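Local coordinates for protein GH3 beta-N-acetylglucosaminidase (Paenibacillaceae, PDB 6K5J) that probably hydrolyses terminal beta-linked N-acetylglucosamine residues from chitin-derived sugars, as a family 3 glycoside hydrolase of EC class 3.2.1.52, at residues 63-66 with 67-71; 252-255 with 256-260; 442-445 with 446-449; 459-462 with 463-466; 513-517 with 518-522. All coordinates share one frame; numbering follows the deposited sequence.

The five contacts are local, each made within a helix or at one of its ends, and no two of them touch. Contacts 1 and 2 belong to the TIM-barrel-type N-terminal family region, where helices 56-72 and 249-258 each join two parallel strands; the centres of contacts 1 and 2 are 35 Å apart. Contacts 3, 4 and 5 gather around the mixed sheet later in the chain. Contact 3 ends helix 435-447 and contact 4 starts helix 462-472, with nearest atoms about 6 Å apart, whereas contact 5 keeps about 12 Å from both. All five centres lie 23 to 37 Å from the chain's centre. Each belongs to a helix beside a sheet, and their geometry assigns none a catalytic role.

Contact 1. Residues 63-66 with 67-71; sequences SAEL and QQIAA
Ile69 leans back over the helical turn that carries Glu65, and its atoms can be followed outward one by one. Its CB is 3.6 Å from Leu66 O and equally near to Glu65 O. CG1 comes closer to the second of these carbonyls, 3.3 Å from Glu65 O, because it stands beside the backbone N and anti to the carbonyl carbon (chi1 -71°). The tip, CD1, ends 4.0 Å from Glu65 CG, so a methyl group rests alongside the aliphatic part of the glutamate and both side chains point the same way. The carboxylate takes no part in this: Glu65 OE1 is hydrogen-bonded to Ala30 N in a neighbouring loop.

On another side of the helix Gln67 folds back, its CG 3.2 Å from Ser63 O, while its bent chain carries NE2 to Leu78 O, just ahead of strand 79-81. Beneath the side chains the backbone bonds repeat at four-residue spacing: Gln67 N to Ser63 O is 3.0 Å and Ile69 N to Glu65 O is 2.9 Å, the former with 164° at the hydrogen. Leu66 and Ile69 face helix 32-39, and Ser63 and Gln67 touch Ile80. This is regular alpha-helical i to i+4 pairing; the order strand 45-47, helix 56-72, strand 79-81, with these contacts to helix 32-39 and Ile80, makes it the connecting helix of a beta-alpha-beta unit in a TIM-barrel-type domain.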
loop_
_atom_site.group_PDB
_atom_site.type_symbol
_atom_site.label_atom_id
_atom_site.label_comp_id
_atom_site.label_asym_id
_atom_site.label_seq_id
_atom_site.Cartn_x
_atom_site.Cartn_y
_atom_site.Cartn_z
ATOM N N SER A 63 3.300 -15.791 -14.146
ATOM C CA SER A 63 2.223 -16.402 -13.375
ATOM C C SER A 63 1.799 -17.733 -13.977
ATOM O O SER A 63 1.587 -18.710 -13.252
ATOM C CB SER A 63 1.020 -15.461 -13.281
ATOM O OG SER A 63 1.354 -14.250 -12.615
ATOM N N ALA A 64 1.673 -17.794 -15.302
ATOM C CA ALA A 64 1.273 -19.048 -15.933
ATOM C C ALA A 64 2.339 -20.121 -15.745
ATOM O O ALA A 64 2.015 -21.304 -15.574
ATOM C CB ALA A 64 0.991 -18.816 -17.418
ATOM N N GLU A 65 3.618 -19.722 -15.779
ATOM C CA GLU A 65 4.711 -20.662 -15.551
ATOM C C GLU A 65 4.659 -21.229 -14.142
ATOM O O GLU A 65 4.792 -22.442 -13.947
ATOM C CB GLU A 65 6.068 -19.986 -15.798
ATOM C CG GLU A 65 7.261 -20.947 -15.620
ATOM C CD GLU A 65 8.626 -20.273 -15.724
ATOM O OE1 GLU A 65 8.711 -19.039 -15.539
ATOM O OE2 GLU A 65 9.626 -20.985 -15.986
ATOM N N LEU A 66 4.480 -20.362 -13.139
ATOM C CA LEU A 66 4.396 -20.847 -11.766
ATOM C C LEU A 66 3.236 -21.824 -11.596
ATOM O O LEU A 66 3.374 -22.851 -10.923
ATOM C CB LEU A 66 4.257 -19.668 -10.792
ATOM C CG LEU A 66 5.487 -18.753 -10.689
ATOM C CD1 LEU A 66 5.157 -17.449 -9.942
ATOM C CD2 LEU A 66 6.679 -19.473 -10.022
ATOM N N GLN A 67 2.083 -21.511 -12.185
ATOM C CA GLN A 67 0.942 -22.414 -12.088
ATOM C C GLN A 67 1.211 -23.726 -12.815
ATOM O O GLN A 67 0.780 -24.795 -12.364
ATOM C CB GLN A 67 -0.306 -21.729 -12.641
ATOM C CG GLN A 67 -0.699 -20.475 -11.861
ATOM C CD GLN A 67 -1.341 -20.769 -10.532
ATOM O OE1 GLN A 67 -1.321 -21.912 -10.038
ATOM N NE2 GLN A 67 -1.905 -19.730 -9.919
ATOM N N GLN A 68 1.927 -23.661 -13.934
ATOM C CA GLN A 68 2.267 -24.878 -14.663
ATOM C C GLN A 68 3.216 -25.753 -13.859
ATOM O O GLN A 68 3.082 -26.981 -13.855
ATOM C CB GLN A 68 2.880 -24.510 -16.012
ATOM C CG GLN A 68 3.330 -25.692 -16.847
ATOM C CD GLN A 68 3.946 -25.239 -18.155
ATOM O OE1 GLN A 68 4.320 -24.070 -18.302
ATOM N NE2 GLN A 68 4.062 -26.156 -19.111
ATOM N N ILE A 69 4.185 -25.136 -13.179
ATOM C CA ILE A 69 5.105 -25.888 -12.329
ATOM C C ILE A 69 4.338 -26.609 -11.234
ATOM O O ILE A 69 4.618 -27.775 -10.920
ATOM C CB ILE A 69 6.180 -24.946 -11.748
ATOM C CG1 ILE A 69 7.153 -24.512 -12.850
ATOM C CG2 ILE A 69 6.924 -25.599 -10.580
ATOM C CD1 ILE A 69 8.043 -23.311 -12.475
ATOM N N ALA A 70 3.355 -25.933 -10.636
ATOM C CA ALA A 70 2.554 -26.585 -9.610
ATOM C C ALA A 70 1.687 -27.683 -10.214
ATOM O O ALA A 70 1.578 -28.774 -9.645
ATOM C CB ALA A 70 1.689 -25.562 -8.875
ATOM N N ALA A 71 1.070 -27.416 -11.366
ATOM C CA ALA A 71 0.160 -28.397 -11.953
ATOM C C ALA A 71 0.911 -29.655 -12.355
ATOM O O ALA A 71 0.478 -30.775 -12.060
ATOM C CB ALA A 71 -0.570 -27.798 -13.155
#

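Contact 2. Residues 252-255 with 256-260; sequences EGLL and RGELG
Leu254 sends CG anti to its backbone N (chi1 175°), while Leu259, five residues on, places CG beside its own N (chi1 -81°), and these torsions bring the two branches together with CD1 of Leu254 3.9 Å from CD1 of Leu259. Leu259 CD1 also comes up to the oxygen of the Leu254 carbonyl, 3.4 Å from Leu254 O, and the other methyl, Leu259 CD2, comes within 4.3 Å of Leu255 CD1. Cut back to an alanine, Leu259 is likely to leave the methyls of Leu254 and Leu255 without this partner and to open a gap beside Phe184 and Ile220, which the leucine touches as well.

The backbone is wound more widely than an alpha helix. Glu258 N bonds to Gly253 O and Leu259 N to Leu254 O, both at 2.8 Å and both spanning five residues. Gly257 lies inside this widened turn, where a CB would collide with Gly253 O.

A methyl meets a carboxylate where Leu254 CD1 rests 3.7 Å from Glu258 CD; that carboxylate forms a salt bridge with Arg205. Glu252 and Arg256 pair little, Glu252 OE2 staying 4.4 Å from Arg256 NE, beyond a salt bridge, with carboxylate and guanidinium planes 42° apart; their stronger mates are Arg328 and Asp294 respectively. The chain leaves helical geometry at Gly260, of positive phi. Consecutive i to i+5 bonds define a pi-type turn, here in the last part of helix 249-258, ahead of strand 264-266 in a beta-alpha-beta unit.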
loop_
_atom_site.group_PDB
_atom_site.type_symbol
_atom_site.label_atom_id
_atom_site.label_comp_id
_atom_site.label_asym_id
_atom_site.label_seq_id
_atom_site.Cartn_x
_atom_site.Cartn_y
_atom_site.Cartn_z
ATOM N N GLU A 252 -7.773 -15.589 17.338
ATOM C CA GLU A 252 -8.840 -16.534 17.667
ATOM C C GLU A 252 -9.941 -15.856 18.464
ATOM O O GLU A 252 -11.129 -16.102 18.233
ATOM C CB GLU A 252 -8.299 -17.732 18.458
ATOM C CG GLU A 252 -7.543 -18.768 17.639
ATOM C CD GLU A 252 -8.372 -19.454 16.556
ATOM O OE1 GLU A 252 -9.617 -19.324 16.551
ATOM O OE2 GLU A 252 -7.760 -20.143 15.701
ATOM N N GLY A 253 -9.568 -15.014 19.417
ATOM C CA GLY A 253 -10.547 -14.398 20.289
ATOM C C GLY A 253 -11.363 -13.325 19.605
ATOM O O GLY A 253 -12.583 -13.443 19.476
ATOM N N LEU A 254 -10.685 -12.280 19.134
ATOM C CA LEU A 254 -11.389 -11.104 18.642
ATOM C C LEU A 254 -11.832 -11.277 17.192
ATOM O O LEU A 254 -13.011 -11.093 16.873
ATOM C CB LEU A 254 -10.491 -9.879 18.811
ATOM C CG LEU A 254 -10.917 -8.522 18.266
ATOM C CD1 LEU A 254 -12.214 -8.064 18.907
ATOM C CD2 LEU A 254 -9.802 -7.510 18.521
ATOM N N LEU A 255 -10.901 -11.632 16.298
ATOM C CA LEU A 255 -11.229 -11.714 14.875
ATOM C C LEU A 255 -12.131 -12.909 14.574
ATOM O O LEU A 255 -13.169 -12.768 13.918
ATOM C CB LEU A 255 -9.942 -11.797 14.052
ATOM C CG LEU A 255 -10.058 -11.946 12.529
ATOM C CD1 LEU A 255 -10.988 -10.882 11.929
ATOM C CD2 LEU A 255 -8.654 -11.828 11.914
ATOM N N ARG A 256 -11.726 -14.104 15.005
ATOM C CA ARG A 256 -12.507 -15.305 14.729
ATOM C C ARG A 256 -13.716 -15.416 15.650
ATOM O O ARG A 256 -14.796 -15.819 15.210
ATOM C CB ARG A 256 -11.629 -16.546 14.882
ATOM C CG ARG A 256 -10.377 -16.512 14.016
ATOM C CD ARG A 256 -10.413 -17.633 13.044
ATOM N NE ARG A 256 -9.180 -17.763 12.283
ATOM C CZ ARG A 256 -9.111 -17.622 10.968
ATOM N NH1 ARG A 256 -10.210 -17.321 10.278
ATOM N NH2 ARG A 256 -7.954 -17.785 10.345
ATOM N N GLY A 257 -13.546 -15.085 16.920
ATOM C CA GLY A 257 -14.606 -15.263 17.892
ATOM C C GLY A 257 -15.591 -14.117 17.896
ATOM O O GLY A 257 -16.727 -14.276 17.442
ATOM N N GLU A 258 -15.160 -12.954 18.395
ATOM C CA GLU A 258 -16.068 -11.820 18.516
ATOM C C GLU A 258 -16.603 -11.385 17.158
ATOM O O GLU A 258 -17.789 -11.066 17.030
ATOM C CB GLU A 258 -15.373 -10.647 19.205
ATOM C CG GLU A 258 -14.972 -10.899 20.658
ATOM C CD GLU A 258 -14.568 -9.621 21.372
ATOM O OE1 GLU A 258 -15.243 -8.592 21.183
ATOM O OE2 GLU A 258 -13.573 -9.632 22.123
ATOM N N LEU A 259 -15.740 -11.343 16.139
ATOM C CA LEU A 259 -16.124 -10.852 14.824
ATOM C C LEU A 259 -16.578 -11.959 13.884
ATOM O O LEU A 259 -17.053 -11.660 12.781
ATOM C CB LEU A 259 -14.955 -10.065 14.193
ATOM C CG LEU A 259 -14.736 -8.607 14.628
ATOM C CD1 LEU A 259 -14.943 -8.347 16.112
ATOM C CD2 LEU A 259 -13.358 -8.098 14.206
ATOM N N GLY A 260 -16.450 -13.222 14.287
ATOM C CA GLY A 260 -16.973 -14.323 13.493
ATOM C C GLY A 260 -16.273 -14.576 12.172
ATOM O O GLY A 260 -16.855 -15.192 11.277
#

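Contact 3. Residues 442-445 with 446-449; sequences QELS and GQIS
Leu444 O is the tightly held point of this helix end, taking the backbone N-H groups of both Gln447 and Ile448. The two arrive differently: Ile448 N, at 2.8 Å from Leu444 O, approaches nearly end-on, whereas Gln447 N, at 3.0 Å from Leu444 O, stands above the carbonyl plane. Gly446 N repeats the shorter spacing with Glu443 O. On the buried side, Ser445 OG turns back (chi1 70°) and donates to Gln442 O at 2.6 Å; Lys474 NZ is its other partner. Lys474 would probably lose this hydroxyl partner, and Gln442 O its short side-chain bond, if an alanine stood in place of Ser445.

Three-residue bonds overlapping four-residue ones mark a helix that tightens as it ends, and helix 435-447 here gives way to strand 450-455 of the mixed sheet. Leu444 and Ile448 both reach Leu391 of strand 390-396.

The outer side is looser. Glu443 and Gln447 are exposed and their chains slant across each other, Glu443 OE1 lying 3.0 Å from Gln447 NE2 with carboxylate and amide planes 14° apart. Nearby, Gln447 OE1 approaches Leu444 CD2 only to 4.1 Å.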
loop_
_atom_site.group_PDB
_atom_site.type_symbol
_atom_site.label_atom_id
_atom_site.label_comp_id
_atom_site.label_asym_id
_atom_site.label_seq_id
_atom_site.Cartn_x
_atom_site.Cartn_y
_atom_site.Cartn_z
ATOM N N GLN A 442 17.563 28.258 -4.007
ATOM C CA GLN A 442 17.502 29.621 -3.491
ATOM C C GLN A 442 17.985 30.621 -4.531
ATOM O O GLN A 442 17.428 31.717 -4.656
ATOM C CB GLN A 442 18.319 29.738 -2.204
ATOM C CG GLN A 442 17.834 28.815 -1.092
ATOM C CD GLN A 442 17.682 29.514 0.239
ATOM O OE1 GLN A 442 17.257 30.667 0.302
ATOM N NE2 GLN A 442 18.025 28.814 1.320
ATOM N N GLU A 443 18.995 30.245 -5.313
ATOM C CA GLU A 443 19.506 31.133 -6.349
ATOM C C GLU A 443 18.489 31.324 -7.467
ATOM O O GLU A 443 18.215 32.455 -7.885
ATOM C CB GLU A 443 20.818 30.583 -6.907
ATOM C CG GLU A 443 21.564 31.557 -7.811
ATOM C CD GLU A 443 22.311 30.863 -8.933
ATOM O OE1 GLU A 443 21.716 30.654 -10.013
ATOM O OE2 GLU A 443 23.497 30.527 -8.734
ATOM N N LEU A 444 17.923 30.227 -7.975
ATOM C CA LEU A 444 16.957 30.344 -9.063
ATOM C C LEU A 444 15.711 31.106 -8.627
ATOM O O LEU A 444 15.063 31.761 -9.452
ATOM C CB LEU A 444 16.585 28.957 -9.585
ATOM C CG LEU A 444 17.630 28.284 -10.472
ATOM C CD1 LEU A 444 17.361 26.785 -10.587
ATOM C CD2 LEU A 444 17.660 28.939 -11.845
ATOM N N SER A 445 15.359 31.041 -7.342
ATOM C CA SER A 445 14.209 31.789 -6.848
ATOM C C SER A 445 14.459 33.291 -6.866
ATOM O O SER A 445 13.497 34.067 -6.851
ATOM C CB SER A 445 13.839 31.341 -5.433
ATOM O OG SER A 445 14.814 31.740 -4.484
ATOM N N GLY A 446 15.725 33.716 -6.889
ATOM C CA GLY A 446 16.017 35.122 -7.105
ATOM C C GLY A 446 15.819 35.559 -8.539
ATOM O O GLY A 446 15.658 36.756 -8.801
ATOM N N GLN A 447 15.815 34.615 -9.474
ATOM C CA GLN A 447 15.611 34.931 -10.879
ATOM C C GLN A 447 14.211 34.605 -11.374
ATOM O O GLN A 447 13.784 35.173 -12.384
ATOM C CB GLN A 447 16.639 34.187 -11.739
ATOM C CG GLN A 447 18.053 34.233 -11.163
ATOM C CD GLN A 447 18.990 33.240 -11.826
ATOM O OE1 GLN A 447 18.726 32.757 -12.930
ATOM N NE2 GLN A 447 20.094 32.928 -11.154
ATOM N N ILE A 448 13.489 33.714 -10.694
ATOM C CA ILE A 448 12.122 33.346 -11.060
ATOM C C ILE A 448 11.264 33.501 -9.808
ATOM O O ILE A 448 11.424 32.741 -8.846
ATOM C CB ILE A 448 12.033 31.917 -11.616
ATOM C CG1 ILE A 448 12.925 31.769 -12.859
ATOM C CG2 ILE A 448 10.589 31.568 -11.958
ATOM C CD1 ILE A 448 13.030 30.345 -13.403
ATOM N N SER A 449 10.351 34.474 -9.818
ATOM C CA SER A 449 9.624 34.793 -8.590
ATOM C C SER A 449 8.431 33.863 -8.342
ATOM O O SER A 449 8.063 33.640 -7.179
ATOM C CB SER A 449 9.174 36.257 -8.617
ATOM O OG SER A 449 7.848 36.386 -9.085
#

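Contact 4. Residues 459-462 with 463-466; sequences IFSP and DQAA
Ser461 meets the first turn of helix 462-472 through both its carbonyl and its hydroxyl. Ser461 O accepts from Ala465 N at 3.0 Å in a nearly straight bond, 164° at the hydrogen, and Pro462 O accepts from Ala466 N at 2.9 Å. Pro462 has no N-H to satisfy, which suits the first turn. The next amide is met by solvent: a water accepts from Asp463 N at 2.7 Å and donates to Ser461 OG at 2.8 Å, so the N-cap serine reaches this amide through the bridging water. With OG anti to the backbone N (chi1 174°), the hydroxyl also stands 3.4 Å from Gln464 CB.

The same hydroxyl bonds to Val431 O, which Gln464 NE2 uses as well, so one carbonyl takes both side chains. The other end of the buried amide is satisfied too, Gln464 OE1 being paired with Tyr456 N. These bonds probably fix which way the amide is flipped, since NE2 faces an acceptor and OE1 a donor.

The helix start is thereby tied to two neighbouring chain segments: Val431 directly follows strand 424-430, and Tyr456 directly follows strand 450-455, whose connecting loop leads into helix 462-472.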
loop_
_atom_site.group_PDB
_atom_site.type_symbol
_atom_site.label_atom_id
_atom_site.label_comp_id
_atom_site.label_asym_id
_atom_site.label_seq_id
_atom_site.Cartn_x
_atom_site.Cartn_y
_atom_site.Cartn_z
ATOM N N ILE A 459 7.470 16.957 6.466
ATOM C CA ILE A 459 7.338 16.791 7.911
ATOM C C ILE A 459 8.372 15.816 8.478
ATOM O O ILE A 459 8.713 15.896 9.662
ATOM C CB ILE A 459 5.901 16.343 8.256
ATOM C CG1 ILE A 459 5.723 16.259 9.775
ATOM C CG2 ILE A 459 5.584 14.986 7.598
ATOM C CD1 ILE A 459 4.409 16.720 10.282
ATOM N N PHE A 460 8.890 14.903 7.657
ATOM C CA PHE A 460 9.921 13.959 8.064
ATOM C C PHE A 460 11.296 14.296 7.489
ATOM O O PHE A 460 12.221 13.494 7.629
ATOM C CB PHE A 460 9.539 12.538 7.637
ATOM C CG PHE A 460 8.263 12.021 8.258
ATOM C CD1 PHE A 460 7.877 12.403 9.535
ATOM C CD2 PHE A 460 7.458 11.131 7.561
ATOM C CE1 PHE A 460 6.702 11.910 10.107
ATOM C CE2 PHE A 460 6.288 10.630 8.117
ATOM C CZ PHE A 460 5.908 11.019 9.400
ATOM N N SER A 461 11.459 15.436 6.815
ATOM C CA SER A 461 12.722 15.754 6.148
ATOM C C SER A 461 13.079 17.199 6.475
ATOM O O SER A 461 12.666 18.131 5.769
ATOM C CB SER A 461 12.633 15.513 4.641
ATOM O OG SER A 461 13.814 15.959 3.975
ATOM N N PRO A 462 13.855 17.416 7.548
ATOM C CA PRO A 462 14.139 18.792 8.002
ATOM C C PRO A 462 14.786 19.693 6.958
ATOM O O PRO A 462 14.458 20.885 6.906
ATOM C CB PRO A 462 15.070 18.563 9.202
ATOM C CG PRO A 462 14.657 17.212 9.728
ATOM C CD PRO A 462 14.367 16.404 8.490
ATOM N N ASP A 463 15.709 19.178 6.139
ATOM C CA ASP A 463 16.354 20.036 5.144
ATOM C C ASP A 463 15.383 20.451 4.047
ATOM O O ASP A 463 15.509 21.549 3.486
ATOM C CB ASP A 463 17.567 19.333 4.529
ATOM C CG ASP A 463 18.655 19.046 5.547
ATOM O OD1 ASP A 463 18.738 19.777 6.554
ATOM O OD2 ASP A 463 19.419 18.083 5.335
ATOM N N GLN A 464 14.426 19.578 3.714
ATOM C CA GLN A 464 13.372 19.955 2.782
ATOM C C GLN A 464 12.488 21.044 3.377
ATOM O O GLN A 464 12.185 22.042 2.713
ATOM C CB GLN A 464 12.533 18.730 2.410
ATOM C CG GLN A 464 11.545 18.987 1.289
ATOM C CD GLN A 464 10.564 17.837 1.080
ATOM O OE1 GLN A 464 9.419 18.066 0.720
ATOM N NE2 GLN A 464 11.010 16.602 1.317
ATOM N N ALA A 465 12.060 20.869 4.631
ATOM C CA ALA A 465 11.178 21.857 5.244
ATOM C C ALA A 465 11.883 23.196 5.409
ATOM O O ALA A 465 11.269 24.258 5.242
ATOM C CB ALA A 465 10.661 21.349 6.592
ATOM N N ALA A 466 13.177 23.166 5.730
ATOM C CA ALA A 466 13.924 24.406 5.919
ATOM C C ALA A 466 14.054 25.178 4.612
ATOM O O ALA A 466 13.933 26.408 4.603
ATOM C CB ALA A 466 15.300 24.102 6.514
HETATM O O HOH W 1 16.211 16.616 5.362
#

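Contact 5. Residues 513-517 with 518-522; sequences LALVL and TGQIA
Leu515 and Val516 receive the backbone that folds back over the end of helix 507-517 in a Schellman motif, with Gln520 N bonded to Leu515 O at 2.8 Å, Gly519 N bonded to Val516 O at 3.0 Å, and Gly519, of positive phi (73°), as the C-prime residue. Ile521 N adds a longer bond to Leu515 O, from above the carbonyl plane.

Thr518 grips the preceding turn twice. Its N and its OG1 approach Ala514 O from opposite faces of the carbonyl plane, the hydroxyl at 2.8 Å, placed there by a chi1 of 59° that sets OG1 between the backbone N and the carbonyl carbon. Having donated to Ala514 O, OG1 accepts from Gln520 NE2 at 2.7 Å, the oxygen lying close to the amide plane. This holds the glutamine amide against Leu515 CD2, which is 3.6 Å from Gln520 CD.

On the apolar side, Ile521 CG1 rests against both Leu515 CB and Val516 CG2, 3.7 Å from each, with the valine and isoleucine chains crossing at about a right angle. A water donates to both Val516 O, 2.7 Å away, and Ile521 O.

The last-turn carbonyls of Ala514, Leu515 and Val516 thus each accept more than one bond, and the relay through Thr518 OG1 implies that hydroxyl, amide and helix end hold one another in place.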
loop_
_atom_site.group_PDB
_atom_site.type_symbol
_atom_site.label_atom_id
_atom_site.label_comp_id
_atom_site.label_asym_id
_atom_site.label_seq_id
_atom_site.Cartn_x
_atom_site.Cartn_y
_atom_site.Cartn_z
ATOM N N LEU A 513 -3.448 18.694 -10.161
ATOM C CA LEU A 513 -2.815 19.804 -9.462
ATOM C C LEU A 513 -2.488 20.940 -10.422
ATOM O O LEU A 513 -2.703 22.113 -10.100
ATOM C CB LEU A 513 -1.552 19.315 -8.759
ATOM C CG LEU A 513 -0.701 20.380 -8.085
ATOM C CD1 LEU A 513 -1.506 21.079 -6.975
ATOM C CD2 LEU A 513 0.542 19.715 -7.524
ATOM N N ALA A 514 -1.956 20.612 -11.605
ATOM C CA ALA A 514 -1.675 21.644 -12.599
ATOM C C ALA A 514 -2.948 22.373 -13.002
ATOM O O ALA A 514 -2.952 23.604 -13.134
ATOM C CB ALA A 514 -1.003 21.026 -13.829
ATOM N N LEU A 515 -4.043 21.632 -13.200
ATOM C CA LEU A 515 -5.299 22.272 -13.586
ATOM C C LEU A 515 -5.804 23.214 -12.494
ATOM O O LEU A 515 -6.397 24.254 -12.790
ATOM C CB LEU A 515 -6.357 21.216 -13.907
ATOM C CG LEU A 515 -6.069 20.321 -15.123
ATOM C CD1 LEU A 515 -7.012 19.136 -15.144
ATOM C CD2 LEU A 515 -6.176 21.096 -16.431
ATOM N N VAL A 516 -5.602 22.855 -11.226
ATOM C CA VAL A 516 -5.999 23.746 -10.136
ATOM C C VAL A 516 -5.149 25.014 -10.148
ATOM O O VAL A 516 -5.673 26.137 -10.097
ATOM C CB VAL A 516 -5.895 23.019 -8.784
ATOM C CG1 VAL A 516 -5.936 24.033 -7.622
ATOM C CG2 VAL A 516 -7.002 21.992 -8.642
ATOM N N LEU A 517 -3.822 24.847 -10.201
ATOM C CA LEU A 517 -2.895 25.970 -10.112
ATOM C C LEU A 517 -3.030 26.933 -11.281
ATOM O O LEU A 517 -2.688 28.111 -11.138
ATOM C CB LEU A 517 -1.454 25.449 -10.045
ATOM C CG LEU A 517 -1.092 24.595 -8.838
ATOM C CD1 LEU A 517 0.366 24.128 -8.904
ATOM C CD2 LEU A 517 -1.365 25.374 -7.559
ATOM N N THR A 518 -3.518 26.468 -12.432
ATOM C CA THR A 518 -3.732 27.331 -13.583
ATOM C C THR A 518 -5.178 27.816 -13.698
ATOM O O THR A 518 -5.546 28.391 -14.722
ATOM C CB THR A 518 -3.307 26.605 -14.871
ATOM O OG1 THR A 518 -4.060 25.396 -15.021
ATOM C CG2 THR A 518 -1.835 26.250 -14.814
ATOM N N GLY A 519 -6.013 27.576 -12.686
ATOM C CA GLY A 519 -7.371 28.090 -12.731
ATOM C C GLY A 519 -8.309 27.383 -13.685
ATOM O O GLY A 519 -9.383 27.909 -13.994
ATOM N N GLN A 520 -7.939 26.197 -14.169
ATOM C CA GLN A 520 -8.817 25.489 -15.090
ATOM C C GLN A 520 -9.912 24.714 -14.366
ATOM O O GLN A 520 -11.024 24.587 -14.895
ATOM C CB GLN A 520 -7.988 24.556 -15.977
ATOM C CG GLN A 520 -7.068 25.345 -16.915
ATOM C CD GLN A 520 -6.169 24.455 -17.739
ATOM O OE1 GLN A 520 -6.616 23.849 -18.718
ATOM N NE2 GLN A 520 -4.889 24.372 -17.360
ATOM N N ILE A 521 -9.629 24.187 -13.171
ATOM C CA ILE A 521 -10.651 23.545 -12.352
ATOM C C ILE A 521 -10.594 24.134 -10.951
ATOM O O ILE A 521 -9.583 24.696 -10.524
ATOM C CB ILE A 521 -10.494 22.007 -12.295
ATOM C CG1 ILE A 521 -9.186 21.614 -11.582
ATOM C CG2 ILE A 521 -10.528 21.399 -13.708
ATOM C CD1 ILE A 521 -8.948 20.057 -11.548
ATOM N N ALA A 522 -11.707 24.017 -10.243
ATOM C CA ALA A 522 -11.776 24.449 -8.860
ATOM C C ALA A 522 -11.354 23.310 -7.940
ATOM O O ALA A 522 -11.421 22.132 -8.298
ATOM C CB ALA A 522 -13.197 24.899 -8.503
HETATM O O HOH W 2 -8.212 26.860 -9.364
#